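Local coordinates for 5' nucleotidase family protein (Staphylococcus aureus subsp. aureus, PDB 4Q7F) that belongs to the 5'-nucleotidase family, joining a calcineurin-like metallophosphoesterase domain with two metal ions to a C-terminal domain that helps enclose a bound ligand, at residues 423-426 with 430-433; 332-337 with 409-414; 363-368 with 386-391; 210-215 with 221-226. All blocks are in the same frame, centred on the assembly; numbering follows the deposited sequence.

Contact 1: residues 423-426 with 430-433; sequences DFLE and QHFN. With 3D1 ((2R,3S,5R)-5-(6-amino-9H-purin-9-yl)-tetrahydro-2-(hydroxymethyl)furan-3-ol), chain D.
This loop of the C-terminal domain contributes Phe432 to the pocket that holds 3D1; in it residues 423-426 and 430-433 fold back on each other, and Phe424 meets Gln430 through the backbone. Gln430 N donates to Phe424 O at 2.7 Å, with an N-H...O angle of 157° and the donor tilted from the carbonyl plane. Beside this bond the Phe424 ring, its CG anti to the carbonyl carbon (chi1 -77°), brings CE2 to 3.9 Å from Asn433 CB, while Gln430 O lies at the ring edge 3.5 Å from CD2. Leu425 turns a single methyl to the imidazole, CD2 standing 3.5 Å from His431 CE1. The ring of Phe432 is sandwiched: Gln430 CA sits over the centre of one face, and C8 of 3D1 lies over the opposite face, offset toward the rim and 3.6 Å from Phe432 CD1. The backbone bond holds the residue whose CA backs Phe432, and so probably helps to place that ring. The loop runs from strand 417-420 to strand 435-438, an outer strand of the C-terminal domain's five-stranded sheet, next to 359-363; Phe424 and Asn433 pack on Arg406 of helix 397-408, and Asp423 makes a salt bridge with Lys450.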
# COMPACT_ATOMS: atom_id res chain seq x y z
N ASP A 423 10.64 7.70 13.19
CA ASP A 423 10.66 6.37 12.57
C ASP A 423 9.34 5.99 11.87
O ASP A 423 9.36 5.23 10.92
CB ASP A 423 10.95 5.29 13.64
CG ASP A 423 12.36 5.38 14.17
OD1 ASP A 423 13.29 5.62 13.37
OD2 ASP A 423 12.56 5.19 15.39
N PHE A 424 8.23 6.52 12.37
CA PHE A 424 6.90 6.21 11.84
C PHE A 424 6.32 7.27 10.94
O PHE A 424 5.19 7.13 10.47
CB PHE A 424 5.94 5.94 13.02
CG PHE A 424 6.11 4.59 13.64
CD1 PHE A 424 7.23 4.29 14.40
CD2 PHE A 424 5.14 3.62 13.47
CE1 PHE A 424 7.38 3.05 14.98
CE2 PHE A 424 5.27 2.38 14.06
CZ PHE A 424 6.40 2.09 14.81
N LEU A 425 7.09 8.34 10.70
CA LEU A 425 6.69 9.45 9.84
C LEU A 425 7.57 9.61 8.60
O LEU A 425 7.09 10.02 7.56
CB LEU A 425 6.72 10.76 10.63
CG LEU A 425 5.79 10.88 11.83
CD1 LEU A 425 6.08 12.16 12.61
CD2 LEU A 425 4.34 10.83 11.37
N GLU A 426 8.87 9.32 8.73
CA GLU A 426 9.83 9.48 7.63
C GLU A 426 10.42 8.14 7.18
O GLU A 426 10.60 7.24 7.99
CB GLU A 426 10.98 10.40 8.04
CG GLU A 426 10.58 11.80 8.50
CD GLU A 426 9.88 12.64 7.43
OE1 GLU A 426 10.15 12.45 6.22
OE2 GLU A 426 9.09 13.52 7.82
N GLN A 430 3.65 5.84 8.62
CA GLN A 430 3.30 4.44 8.83
C GLN A 430 2.42 4.31 10.08
O GLN A 430 2.69 3.47 10.96
CB GLN A 430 4.57 3.61 9.02
CG GLN A 430 5.46 3.54 7.79
CD GLN A 430 6.76 2.79 8.06
OE1 GLN A 430 7.32 2.83 9.17
NE2 GLN A 430 7.26 2.13 7.03
N HIS A 431 1.38 5.14 10.17
CA HIS A 431 0.49 5.14 11.33
C HIS A 431 -0.26 3.82 11.44
O HIS A 431 -0.67 3.41 12.53
CB HIS A 431 -0.53 6.28 11.28
CG HIS A 431 0.08 7.63 11.11
ND1 HIS A 431 0.67 8.32 12.15
CD2 HIS A 431 0.17 8.44 10.02
CE1 HIS A 431 1.11 9.48 11.70
NE2 HIS A 431 0.82 9.58 10.42
N PHE A 432 -0.45 3.18 10.30
CA PHE A 432 -1.12 1.90 10.24
C PHE A 432 -0.31 0.76 10.91
O PHE A 432 -0.79 -0.36 10.98
CB PHE A 432 -1.46 1.53 8.79
CG PHE A 432 -0.31 1.69 7.82
CD1 PHE A 432 0.79 0.85 7.86
CD2 PHE A 432 -0.37 2.66 6.81
CE1 PHE A 432 1.84 0.99 6.96
CE2 PHE A 432 0.67 2.80 5.89
CZ PHE A 432 1.78 1.95 5.97
N ASN A 433 0.89 1.07 11.38
CA ASN A 433 1.71 0.10 12.09
C ASN A 433 1.61 0.26 13.59
O ASN A 433 2.38 -0.35 14.30
CB ASN A 433 3.17 0.13 11.62
CG ASN A 433 3.37 -0.56 10.29
OD1 ASN A 433 2.50 -1.31 9.82
ND2 ASN A 433 4.51 -0.33 9.67
O5' 3D1 D . 4.73 -1.89 3.21
C5' 3D1 D . 3.42 -2.26 3.65
C4' 3D1 D . 2.45 -2.24 2.48
O4' 3D1 D . 1.26 -2.87 2.94
C1' 3D1 D . 0.18 -1.95 3.04
N9 3D1 D . -0.57 -2.21 4.31
C4 3D1 D . -1.52 -3.12 4.38
N3 3D1 D . -2.06 -3.99 3.49
C2 3D1 D . -3.04 -4.83 3.86
N1 3D1 D . -3.54 -4.87 5.12
C6 3D1 D . -3.09 -4.05 6.11
N6 3D1 D . -3.62 -4.13 7.36
C5 3D1 D . -2.00 -3.11 5.77
N7 3D1 D . -1.29 -2.17 6.42
C8 3D1 D . -0.42 -1.63 5.53
C2' 3D1 D . 0.77 -0.56 2.87
C3' 3D1 D . 1.99 -0.87 2.02
O3' 3D1 D . 1.57 -0.93 0.64

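Contact 2: residues 332-337 with 409-414; sequences HAFEAR and EYFDVK
The Phe411 ring has Tyr410 CD2 over the centre of one face, and at its edge, near the ring plane, stand Phe334 CE1 and the carbonyl oxygen of Arg337. That oxygen is 3.6 Å from Phe411 CZ and is hydrogen-bonded to Tyr434 OH, while the two phenylalanines meet through their CE1 atoms, Phe334 to Phe411, at 4.0 Å. Tyr434 stacks on the Tyr410 ring, which Phe424 meets edge-to-face. Phe334 reaches across because its CG is anti to the backbone N (chi1 178°). Arg337 and Tyr410 cross at about a right angle, the guanidinium and phenol planes 57° apart, and the closest approach is Arg337 CD to Tyr410 OH at 3.4 Å. A water at the edge of both flat groups accepts from Arg337 NH1 at 2.9 Å and is hydrogen-bonded to Tyr410 OH at 2.7 Å. The phenol oxygen is also hydrogen-bonded to His431 ND1, and Arg337 NH2 to Leu364 O, tying down these buried groups. The contact joins the turn leading into the short, weakly bonded helix 335-338, and that helix itself, to the entry of strand 411-414; strand 417-420, the antiparallel partner of 411-414, adds Val420 against Phe334 and Tyr410 and Val418 against Phe411.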
# COMPACT_ATOMS: atom_id res chain seq x y z
N HIS A 332 -9.51 14.07 16.09
CA HIS A 332 -8.09 14.15 15.85
C HIS A 332 -7.49 12.75 15.97
O HIS A 332 -7.53 12.13 17.03
CB HIS A 332 -7.44 15.14 16.82
CG HIS A 332 -8.04 16.52 16.76
ND1 HIS A 332 -8.97 16.97 17.68
CD2 HIS A 332 -7.87 17.53 15.88
CE1 HIS A 332 -9.32 18.20 17.38
NE2 HIS A 332 -8.67 18.57 16.29
N ALA A 333 -6.96 12.26 14.86
CA ALA A 333 -6.38 10.90 14.78
C ALA A 333 -5.44 10.57 15.94
O ALA A 333 -5.57 9.53 16.56
CB ALA A 333 -5.66 10.71 13.45
N PHE A 334 -4.51 11.47 16.24
CA PHE A 334 -3.57 11.22 17.31
C PHE A 334 -4.26 11.01 18.67
O PHE A 334 -3.81 10.19 19.46
CB PHE A 334 -2.55 12.33 17.40
CG PHE A 334 -1.56 12.16 18.51
CD1 PHE A 334 -0.47 11.34 18.36
CD2 PHE A 334 -1.73 12.86 19.71
CE1 PHE A 334 0.45 11.20 19.38
CE2 PHE A 334 -0.80 12.72 20.74
CZ PHE A 334 0.29 11.89 20.57
N GLU A 335 -5.34 11.75 18.93
CA GLU A 335 -6.08 11.62 20.18
C GLU A 335 -6.64 10.21 20.35
O GLU A 335 -6.72 9.70 21.46
CB GLU A 335 -7.21 12.65 20.27
CG GLU A 335 -6.70 14.08 20.46
CD GLU A 335 -7.82 15.09 20.65
OE1 GLU A 335 -8.93 14.87 20.12
OE2 GLU A 335 -7.58 16.10 21.34
N ALA A 336 -6.99 9.59 19.23
CA ALA A 336 -7.54 8.26 19.21
C ALA A 336 -6.44 7.20 19.15
O ALA A 336 -6.73 6.03 18.97
CB ALA A 336 -8.51 8.12 18.04
N ARG A 337 -5.17 7.62 19.28
CA ARG A 337 -4.04 6.70 19.35
C ARG A 337 -3.37 6.76 20.74
O ARG A 337 -2.93 5.72 21.25
CB ARG A 337 -3.03 6.94 18.22
CG ARG A 337 -3.57 6.56 16.85
CD ARG A 337 -2.47 6.55 15.79
NE ARG A 337 -2.99 6.19 14.47
CZ ARG A 337 -3.25 7.03 13.47
NH1 ARG A 337 -3.01 8.34 13.56
NH2 ARG A 337 -3.73 6.54 12.34
N GLU A 409 6.53 1.70 20.14
CA GLU A 409 7.63 2.34 19.39
C GLU A 409 7.12 3.50 18.53
O GLU A 409 7.89 4.33 18.08
CB GLU A 409 8.34 1.34 18.47
CG GLU A 409 9.08 0.24 19.20
CD GLU A 409 9.67 -0.78 18.25
OE1 GLU A 409 9.75 -0.49 17.01
OE2 GLU A 409 10.04 -1.87 18.73
N TYR A 410 5.81 3.50 18.30
CA TYR A 410 5.13 4.55 17.54
C TYR A 410 5.28 5.92 18.18
O TYR A 410 5.20 6.91 17.51
CB TYR A 410 3.63 4.23 17.48
CG TYR A 410 2.79 5.26 16.78
CD1 TYR A 410 2.84 5.39 15.40
CD2 TYR A 410 1.90 6.06 17.48
CE1 TYR A 410 2.05 6.30 14.74
CE2 TYR A 410 1.12 6.99 16.82
CZ TYR A 410 1.20 7.10 15.45
OH TYR A 410 0.41 8.01 14.81
N PHE A 411 5.48 5.96 19.50
CA PHE A 411 5.58 7.22 20.20
C PHE A 411 7.01 7.65 20.51
O PHE A 411 7.94 6.84 20.55
CB PHE A 411 4.83 7.15 21.55
CG PHE A 411 3.37 6.85 21.43
CD1 PHE A 411 2.48 7.83 21.04
CD2 PHE A 411 2.87 5.60 21.75
CE1 PHE A 411 1.12 7.55 20.93
CE2 PHE A 411 1.53 5.32 21.64
CZ PHE A 411 0.65 6.29 21.23
N ASP A 412 7.16 8.96 20.70
CA ASP A 412 8.41 9.56 21.12
C ASP A 412 8.01 10.78 21.94
O ASP A 412 6.83 11.07 22.08
CB ASP A 412 9.29 9.95 19.94
CG ASP A 412 10.67 10.40 20.37
OD1 ASP A 412 11.07 10.13 21.54
OD2 ASP A 412 11.37 11.05 19.56
N VAL A 413 8.97 11.46 22.53
CA VAL A 413 8.70 12.65 23.31
C VAL A 413 9.36 13.85 22.63
O VAL A 413 10.54 13.82 22.33
CB VAL A 413 9.23 12.52 24.75
CG1 VAL A 413 9.10 13.83 25.51
CG2 VAL A 413 8.52 11.39 25.48
N LYS A 414 8.56 14.89 22.38
CA LYS A 414 9.06 16.15 21.80
C LYS A 414 8.66 17.20 22.79
O LYS A 414 7.47 17.39 23.07
CB LYS A 414 8.44 16.41 20.43
CG LYS A 414 8.85 15.38 19.39
CD LYS A 414 8.05 15.55 18.10
CE LYS A 414 8.20 14.35 17.18
NZ LYS A 414 7.25 14.41 16.04
O HOH W 1 -1.41 9.99 15.27

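Contact 3: residues 363-368 with 386-391; sequences ALFDSA and FPNTFK. With 3D1 ((2R,3S,5R)-5-(6-amino-9H-purin-9-yl)-tetrahydro-2-(hydroxymethyl)furan-3-ol), chain D.
The base of 3D1 is read and covered in this part of the ligand pocket, where Phe365, at the start of a type I turn, meets Phe386 in an offset edge-to-face pair. The edge of Phe386 addresses the face of Phe365, centroids 5.3 Å apart and planes at 69°, with Phe386 CD2 3.7 Å from Phe365 CE1. Presenting its edge to Phe365 leaves Phe386 to lay one face over the purine, CD1 being 3.5 Å from C2 of 3D1. Phe365 reaches the same base at the amino group, its CZ 3.9 Å from N6 of 3D1. Asn388 supplies the polar recognition with both ends of its amide. ND2 donates to N1 of 3D1 at 2.8 Å in a nearly straight bond (168°), and the amino group N6 of 3D1 donates to Asn388 OD1 at 2.9 Å. A second hydrogen bond to OD1, from Tyr384 OH, probably helps fix which way the amide is flipped. An inverse gamma turn at Pro387 separates the two ligand-contacting side chains. An aromatic face over the base, with an asparagine pairing to N1 and N6, makes this the base-binding part of the pocket in the C-terminal domain, consistent with a 5'-nucleotidase family protein.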
# COMPACT_ATOMS: atom_id res chain seq x y z
N ALA A 363 -5.26 -1.46 13.94
CA ALA A 363 -4.62 -0.19 13.70
C ALA A 363 -5.73 0.80 13.43
O ALA A 363 -6.88 0.40 13.20
CB ALA A 363 -3.69 -0.28 12.50
N LEU A 364 -5.43 2.09 13.57
CA LEU A 364 -6.37 3.13 13.15
C LEU A 364 -5.82 3.55 11.78
O LEU A 364 -4.72 4.13 11.67
CB LEU A 364 -6.38 4.31 14.11
CG LEU A 364 -7.36 5.42 13.71
CD1 LEU A 364 -8.80 4.94 13.84
CD2 LEU A 364 -7.12 6.65 14.56
N PHE A 365 -6.55 3.23 10.73
CA PHE A 365 -6.09 3.55 9.37
C PHE A 365 -6.19 5.07 9.02
O PHE A 365 -6.97 5.81 9.61
CB PHE A 365 -6.76 2.62 8.34
CG PHE A 365 -6.48 1.16 8.59
CD1 PHE A 365 -5.20 0.64 8.40
CD2 PHE A 365 -7.48 0.30 9.03
CE1 PHE A 365 -4.93 -0.70 8.63
CE2 PHE A 365 -7.21 -1.05 9.27
CZ PHE A 365 -5.93 -1.55 9.08
N ASP A 366 -5.38 5.51 8.07
CA ASP A 366 -5.30 6.94 7.74
C ASP A 366 -6.62 7.61 7.38
O ASP A 366 -6.84 8.76 7.72
CB ASP A 366 -4.23 7.18 6.68
CG ASP A 366 -2.83 6.99 7.25
OD1 ASP A 366 -2.56 7.55 8.34
OD2 ASP A 366 -2.02 6.27 6.64
N SER A 367 -7.50 6.87 6.74
CA SER A 367 -8.82 7.39 6.36
C SER A 367 -9.91 7.15 7.44
O SER A 367 -11.10 7.45 7.23
CB SER A 367 -9.23 6.72 5.06
OG SER A 367 -9.16 5.29 5.20
N ALA A 368 -9.50 6.64 8.61
CA ALA A 368 -10.44 6.30 9.66
C ALA A 368 -10.90 7.50 10.47
O ALA A 368 -10.24 7.88 11.43
CB ALA A 368 -9.83 5.26 10.60
N PHE A 386 -8.66 -1.97 3.92
CA PHE A 386 -7.94 -3.10 3.37
C PHE A 386 -8.80 -4.35 3.36
O PHE A 386 -9.68 -4.51 4.22
CB PHE A 386 -6.65 -3.34 4.14
CG PHE A 386 -5.66 -2.23 4.00
CD1 PHE A 386 -4.95 -2.05 2.81
CD2 PHE A 386 -5.42 -1.36 5.05
CE1 PHE A 386 -4.04 -1.02 2.67
CE2 PHE A 386 -4.50 -0.34 4.92
CZ PHE A 386 -3.81 -0.17 3.74
N PRO A 387 -8.54 -5.28 2.43
CA PRO A 387 -9.31 -6.52 2.43
C PRO A 387 -8.68 -7.60 3.35
O PRO A 387 -8.34 -8.70 2.92
CB PRO A 387 -9.32 -6.91 0.96
CG PRO A 387 -8.04 -6.37 0.40
CD PRO A 387 -7.64 -5.19 1.25
N ASN A 388 -8.53 -7.26 4.62
CA ASN A 388 -7.97 -8.18 5.61
C ASN A 388 -9.01 -9.11 6.24
O ASN A 388 -10.14 -8.69 6.51
CB ASN A 388 -7.43 -7.44 6.80
CG ASN A 388 -6.33 -6.46 6.47
OD1 ASN A 388 -6.21 -5.42 7.15
ND2 ASN A 388 -5.53 -6.76 5.49
N THR A 389 -8.60 -10.35 6.50
CA THR A 389 -9.42 -11.30 7.22
C THR A 389 -8.71 -11.35 8.58
O THR A 389 -7.76 -10.59 8.81
CB THR A 389 -9.47 -12.66 6.55
OG1 THR A 389 -8.13 -13.11 6.36
CG2 THR A 389 -10.16 -12.57 5.17
N PHE A 390 -9.16 -12.22 9.47
CA PHE A 390 -8.56 -12.27 10.81
C PHE A 390 -8.12 -13.64 11.28
O PHE A 390 -8.57 -14.68 10.79
CB PHE A 390 -9.54 -11.63 11.79
CG PHE A 390 -9.94 -10.25 11.38
CD1 PHE A 390 -10.99 -10.06 10.49
CD2 PHE A 390 -9.20 -9.15 11.79
CE1 PHE A 390 -11.33 -8.78 10.07
CE2 PHE A 390 -9.53 -7.86 11.37
CZ PHE A 390 -10.59 -7.68 10.52
N LYS A 391 -7.23 -13.65 12.25
CA LYS A 391 -6.74 -14.87 12.79
C LYS A 391 -6.59 -14.76 14.29
O LYS A 391 -6.13 -13.72 14.81
CB LYS A 391 -5.42 -15.28 12.14
CG LYS A 391 -5.60 -15.90 10.75
CD LYS A 391 -4.28 -16.38 10.19
CE LYS A 391 -4.48 -17.28 8.98
NZ LYS A 391 -5.24 -16.58 7.89
O5' 3D1 D . 4.73 -1.89 3.21
C5' 3D1 D . 3.42 -2.26 3.65
C4' 3D1 D . 2.45 -2.24 2.48
O4' 3D1 D . 1.26 -2.87 2.94
C1' 3D1 D . 0.18 -1.95 3.04
N9 3D1 D . -0.57 -2.21 4.31
C4 3D1 D . -1.52 -3.12 4.38
N3 3D1 D . -2.06 -3.99 3.49
C2 3D1 D . -3.04 -4.83 3.86
N1 3D1 D . -3.54 -4.87 5.12
C6 3D1 D . -3.09 -4.05 6.11
N6 3D1 D . -3.62 -4.13 7.36
C5 3D1 D . -2.00 -3.11 5.77
N7 3D1 D . -1.29 -2.17 6.42
C8 3D1 D . -0.42 -1.63 5.53
C2' 3D1 D . 0.77 -0.56 2.87
C3' 3D1 D . 1.99 -0.87 2.02
O3' 3D1 D . 1.57 -0.93 0.64

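Contact 4: residues 210-215 with 221-226; sequences FEKDLE and EVLTGE
Glu211 is buried and meets Glu221 through several atoms, chiefly carbons, in the more enclosed part of this contact. The side chain of Glu221 lies along the backbone of Glu211, with CD 3.9 Å from Glu211 CA and OE1 3.9 Å from Glu211 CB. Its CG sits between the backbone N and the carbonyl carbon (chi1 67°) and the chain is extended beyond it, which carries the carboxylate back over residues 210-211. The two acidic groups stay apart, Glu211 OE1 being 6.1 Å from Glu221 OE1; the bend at chi2 (-74°) leads the Glu211 carboxylate away. There Glu211 OE1 and OE2 accept from the backbone N atoms of Tyr230 and Ala231, while Glu221 OE1 pairs with Asn227 ND2; these N-H donors would probably ease the repulsion between the carboxylates. The solvent side belongs to Leu223, which is exposed, sits in an inverse gamma turn and touches with its methyls alone. Its side chain crosses that of Glu211 at about a right angle, CD2 3.8 Å from Glu211 CG, and CD1 is 4.2 Å from Lys212 CE. Both segments lie in the long loop between strand 201-207 and helix 229-236 of the metallophosphoesterase domain. Glu211 binds the first turn of that helix, Phe210 packs on its Leu233 and on strands 251-256 and 259-264, and Glu226, which touches 3D1, is hydrogen-bonded through OE1 to the magnesium ligand His247.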
# COMPACT_ATOMS: atom_id res chain seq x y z
N PHE A 210 13.40 3.03 -1.79
CA PHE A 210 14.74 3.23 -1.28
C PHE A 210 14.81 3.04 0.22
O PHE A 210 14.04 3.65 0.98
CB PHE A 210 15.25 4.61 -1.68
CG PHE A 210 15.16 4.85 -3.16
CD1 PHE A 210 16.00 4.16 -4.02
CD2 PHE A 210 14.21 5.69 -3.69
CE1 PHE A 210 15.91 4.33 -5.39
CE2 PHE A 210 14.11 5.87 -5.07
CZ PHE A 210 14.96 5.19 -5.92
N GLU A 211 15.76 2.19 0.61
CA GLU A 211 16.00 1.82 2.00
C GLU A 211 17.06 2.72 2.66
O GLU A 211 17.25 2.68 3.89
CB GLU A 211 16.40 0.35 2.08
CG GLU A 211 17.79 -0.03 1.58
CD GLU A 211 17.97 -0.03 0.07
OE1 GLU A 211 17.16 0.58 -0.65
OE2 GLU A 211 18.97 -0.65 -0.39
N LYS A 212 17.76 3.50 1.83
CA LYS A 212 18.76 4.47 2.29
C LYS A 212 18.52 5.77 1.55
O LYS A 212 17.96 5.77 0.45
CB LYS A 212 20.17 3.98 2.01
CG LYS A 212 20.61 2.83 2.89
CD LYS A 212 21.97 2.31 2.46
CE LYS A 212 22.42 1.16 3.34
NZ LYS A 212 23.74 0.65 2.90
N ASP A 213 18.93 6.88 2.17
CA ASP A 213 18.79 8.21 1.57
C ASP A 213 19.70 8.26 0.34
O ASP A 213 20.87 7.93 0.44
CB ASP A 213 19.22 9.28 2.58
CG ASP A 213 19.24 10.67 1.99
OD1 ASP A 213 18.19 11.14 1.50
OD2 ASP A 213 20.31 11.31 2.03
N LEU A 214 19.15 8.66 -0.81
CA LEU A 214 19.92 8.68 -2.05
C LEU A 214 21.19 9.54 -2.00
O LEU A 214 22.21 9.16 -2.56
CB LEU A 214 19.03 9.12 -3.23
CG LEU A 214 17.96 8.12 -3.66
CD1 LEU A 214 16.95 8.75 -4.58
CD2 LEU A 214 18.59 6.90 -4.33
N GLU A 215 21.15 10.68 -1.32
CA GLU A 215 22.31 11.56 -1.24
C GLU A 215 23.39 11.10 -0.25
O GLU A 215 24.57 11.03 -0.60
CB GLU A 215 21.85 13.00 -0.92
CG GLU A 215 22.95 14.07 -0.91
CD GLU A 215 23.74 14.13 0.39
OE1 GLU A 215 23.17 13.83 1.47
OE2 GLU A 215 24.92 14.53 0.35
N GLU A 221 15.34 3.26 7.04
CA GLU A 221 14.42 2.25 7.56
C GLU A 221 15.30 1.06 7.90
O GLU A 221 16.47 1.05 7.50
CB GLU A 221 13.35 1.87 6.53
CG GLU A 221 13.89 1.14 5.29
CD GLU A 221 12.85 1.00 4.17
OE1 GLU A 221 12.78 -0.06 3.53
OE2 GLU A 221 12.08 1.95 3.93
N VAL A 222 14.78 0.09 8.65
CA VAL A 222 15.56 -1.11 8.96
C VAL A 222 15.76 -1.88 7.65
O VAL A 222 14.84 -1.97 6.81
CB VAL A 222 14.93 -1.98 10.08
CG1 VAL A 222 14.92 -1.20 11.39
CG2 VAL A 222 13.52 -2.44 9.73
N LEU A 223 16.97 -2.41 7.45
CA LEU A 223 17.35 -3.08 6.20
C LEU A 223 16.83 -4.51 6.08
O LEU A 223 17.59 -5.47 6.16
CB LEU A 223 18.87 -3.05 6.05
CG LEU A 223 19.54 -1.66 6.16
CD1 LEU A 223 21.03 -1.77 5.93
CD2 LEU A 223 18.93 -0.66 5.19
N THR A 224 15.53 -4.65 5.83
CA THR A 224 14.86 -5.96 5.74
C THR A 224 14.86 -6.61 4.36
O THR A 224 14.52 -7.79 4.23
CB THR A 224 13.38 -5.83 6.14
OG1 THR A 224 12.71 -4.94 5.23
CG2 THR A 224 13.23 -5.28 7.54
N GLY A 225 15.21 -5.87 3.33
CA GLY A 225 15.15 -6.40 1.96
C GLY A 225 13.84 -6.02 1.28
O GLY A 225 13.67 -6.26 0.06
N GLU A 226 12.90 -5.45 2.03
CA GLU A 226 11.64 -4.98 1.45
C GLU A 226 11.93 -4.04 0.30
O GLU A 226 11.37 -4.16 -0.80
CB GLU A 226 10.78 -4.23 2.49
CG GLU A 226 9.57 -3.52 1.84
CD GLU A 226 8.71 -2.73 2.82
OE1 GLU A 226 7.77 -2.04 2.36
OE2 GLU A 226 8.97 -2.78 4.04

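Contacts 1, 2 and 3 form one connected cluster in the C-terminal domain, whereas contact 4 belongs to the metallophosphoesterase domain and touches none of them; its nearest atoms are about 6 Å from those of contact 1. Contacts 1 and 3 both border 3D1 and meet where Phe432 CB is 3.9 Å from Phe365 CD1. Contact 2 stands behind them, hydrogen-bonded to each, and contact 3 is nested in the loop that contact 2 closes. The side chain of Phe386 in contact 3 is about 8 Å from the manganese ion and about 9 Å from the magnesium ion. With Glu226 of contact 4 also at the ligand, the pocket draws on both domains.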